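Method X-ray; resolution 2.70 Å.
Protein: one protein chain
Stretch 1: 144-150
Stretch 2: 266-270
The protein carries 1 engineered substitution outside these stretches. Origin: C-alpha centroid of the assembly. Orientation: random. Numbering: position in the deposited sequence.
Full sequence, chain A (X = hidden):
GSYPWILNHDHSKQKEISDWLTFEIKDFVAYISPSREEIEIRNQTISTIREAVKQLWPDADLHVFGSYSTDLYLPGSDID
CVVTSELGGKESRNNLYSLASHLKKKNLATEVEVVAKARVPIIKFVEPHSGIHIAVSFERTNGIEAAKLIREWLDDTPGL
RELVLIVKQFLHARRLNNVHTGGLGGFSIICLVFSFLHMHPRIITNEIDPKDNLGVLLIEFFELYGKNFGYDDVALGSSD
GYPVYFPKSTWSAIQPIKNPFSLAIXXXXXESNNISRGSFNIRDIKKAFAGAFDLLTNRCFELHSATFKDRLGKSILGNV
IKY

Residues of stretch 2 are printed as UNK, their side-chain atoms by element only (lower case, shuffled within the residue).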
# COMPACT_ATOMS: atom_id res chain seq x y z
N ILE A 144 2.97 11.85 -13.89
CA ILE A 144 3.97 11.46 -14.87
C ILE A 144 5.27 11.17 -14.13
O ILE A 144 5.84 10.08 -14.23
CB ILE A 144 4.23 12.59 -15.90
CG1 ILE A 144 3.00 13.49 -16.05
CG2 ILE A 144 4.62 11.99 -17.24
CD1 ILE A 144 2.88 14.60 -15.01
N GLU A 145 5.72 12.16 -13.37
CA GLU A 145 6.84 11.99 -12.45
C GLU A 145 6.50 10.94 -11.39
O GLU A 145 7.37 10.15 -11.01
CB GLU A 145 7.18 13.32 -11.78
CG GLU A 145 6.06 13.85 -10.90
CD GLU A 145 4.82 14.29 -11.70
OE1 GLU A 145 4.98 14.65 -12.89
OE2 GLU A 145 3.70 14.28 -11.13
N ALA A 146 5.26 10.92 -10.92
CA ALA A 146 4.85 9.90 -9.94
C ALA A 146 5.06 8.51 -10.50
O ALA A 146 5.61 7.63 -9.83
CB ALA A 146 3.40 10.06 -9.53
N ALA A 147 4.58 8.30 -11.72
CA ALA A 147 4.67 6.99 -12.32
C ALA A 147 6.12 6.52 -12.36
O ALA A 147 6.42 5.37 -12.02
CB ALA A 147 4.08 7.00 -13.72
N LYS A 148 7.03 7.42 -12.75
CA LYS A 148 8.44 7.07 -12.88
C LYS A 148 9.06 6.72 -11.52
O LYS A 148 9.84 5.77 -11.41
CB LYS A 148 9.22 8.18 -13.58
CG LYS A 148 10.58 7.74 -14.14
CD LYS A 148 10.43 6.80 -15.34
CE LYS A 148 11.78 6.39 -15.94
NZ LYS A 148 12.45 7.47 -16.74
N LEU A 149 8.72 7.49 -10.50
CA LEU A 149 9.16 7.17 -9.15
C LEU A 149 8.81 5.72 -8.80
O LEU A 149 9.66 4.97 -8.32
CB LEU A 149 8.53 8.12 -8.13
CG LEU A 149 9.06 9.56 -8.17
CD1 LEU A 149 8.36 10.41 -7.12
CD2 LEU A 149 10.57 9.57 -7.94
N ILE A 150 7.56 5.35 -9.07
CA ILE A 150 7.07 4.00 -8.82
C ILE A 150 7.98 2.94 -9.41
O ILE A 150 8.40 2.02 -8.71
CB ILE A 150 5.65 3.79 -9.40
CG1 ILE A 150 4.67 4.81 -8.83
CG2 ILE A 150 5.17 2.38 -9.14
CD1 ILE A 150 4.64 4.83 -7.34
N UNK A 266 4.38 15.01 -0.28
CA UNK A 266 4.74 15.98 -1.30
C UNK A 266 4.49 15.47 -2.71
O UNK A 266 5.03 14.43 -3.11
n UNK A 266 7.69 19.58 -0.93
c UNK A 266 7.81 18.31 -1.34
o UNK A 266 8.87 17.69 -1.29
c UNK A 266 6.20 16.40 -1.15
c UNK A 266 6.56 17.67 -1.89
N UNK A 267 3.67 16.20 -3.47
CA UNK A 267 3.35 15.83 -4.84
C UNK A 267 4.61 15.85 -5.70
O UNK A 267 5.25 16.90 -5.82
c UNK A 267 2.29 16.77 -5.41
c UNK A 267 1.70 16.27 -6.71
o UNK A 267 2.26 15.32 -7.30
o UNK A 267 0.66 16.83 -7.15
N UNK A 268 4.98 14.71 -6.29
CA UNK A 268 6.22 14.60 -7.06
C UNK A 268 6.28 15.52 -8.27
O UNK A 268 7.37 15.81 -8.75
c UNK A 268 5.37 12.44 -6.60
c UNK A 268 4.29 13.41 -6.19
c UNK A 268 6.22 13.15 -7.54
N UNK A 269 5.12 15.95 -8.77
CA UNK A 269 5.08 16.78 -9.96
C UNK A 269 4.82 18.22 -9.61
O UNK A 269 4.79 19.10 -10.47
N UNK A 270 4.65 18.45 -8.32
CA UNK A 270 4.35 19.76 -7.80
C UNK A 270 4.67 19.72 -6.32
O UNK A 270 3.86 19.24 -5.51
o UNK A 270 2.29 21.41 -6.17
o UNK A 270 2.28 22.42 -8.11
c UNK A 270 2.47 21.41 -7.40
c UNK A 270 2.89 20.12 -8.07

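Position 266 carries five side-chain atoms: an unbranched run of three carbons whose last member holds one oxygen and one nitrogen. That is a terminal amide two methylenes out from the backbone, so the residue is glutamine, Q266. Its side chain is out of reach of the helix, and its chain leads into the contact without joining it.

Position 267 has two carbons, the second bearing two oxygens at nearly equal bond lengths. A short acid fits: aspartate, D267, with chi1 in the t well. Its CA-to-CB bond points sideways, yet the carboxylate comes nearer, and D267 OD1 sits 4.2 Å from E145 OE2. Two like charges at that distance gain nothing from each other. D267 OD1 accepts a nearly straight hydrogen bond from the backbone N of position 269, at 3.3 Å; OD2 is bonded elsewhere in the structure.

Position 268 shows three carbons closing a ring onto the backbone N, which only proline does; P268 it is. The CA-to-CB bond of P268 points toward the helix, and P268 CB lies 3.5 Å from L149 CD1 and 3.4 Å from E145 CG. The ring also reaches A146, with P268 CG 4.3 Å from A146 CB. A phi of -62° suits both the ring and the second place of a type I turn.

Position 269 has no side-chain atoms at all, hence glycine, G269. G269 CA is 3.0 Å from E145 CD, a very tight approach, and a CB built there would fall 2.0 Å from E145 OE2, a clash. Although E145 OE2 also lies 3.2 Å from G269 N, the angle is poor and no hydrogen bond results; that N-H is aimed at D267 OD1.

Position 270 has two carbons, the second with two oxygens, again a short acid: aspartate, D270. Its CA-to-CB bond points sideways, and its side chain does not touch stretch 1, but D270 N closes the turn on D267 O at 3.0 Å.

The contact is a type I turn from D267 to D270 laid against the start of a helix, burying 197 Å² over both sides. No hydrogen bond crosses it; what the geometry gives is apolar packing and close fit. P268 supplies the apolar surface, packing on A146 and on L149, about one turn further along the helix than E145, whose CG lies against P268 CB, while G269 leaves room for the E145 carboxylate. The rule to take is that the turn holds itself with two internal hydrogen bonds and offers the helix a proline ring beside a glycine.

Stretch 2 266-270: QDPGD
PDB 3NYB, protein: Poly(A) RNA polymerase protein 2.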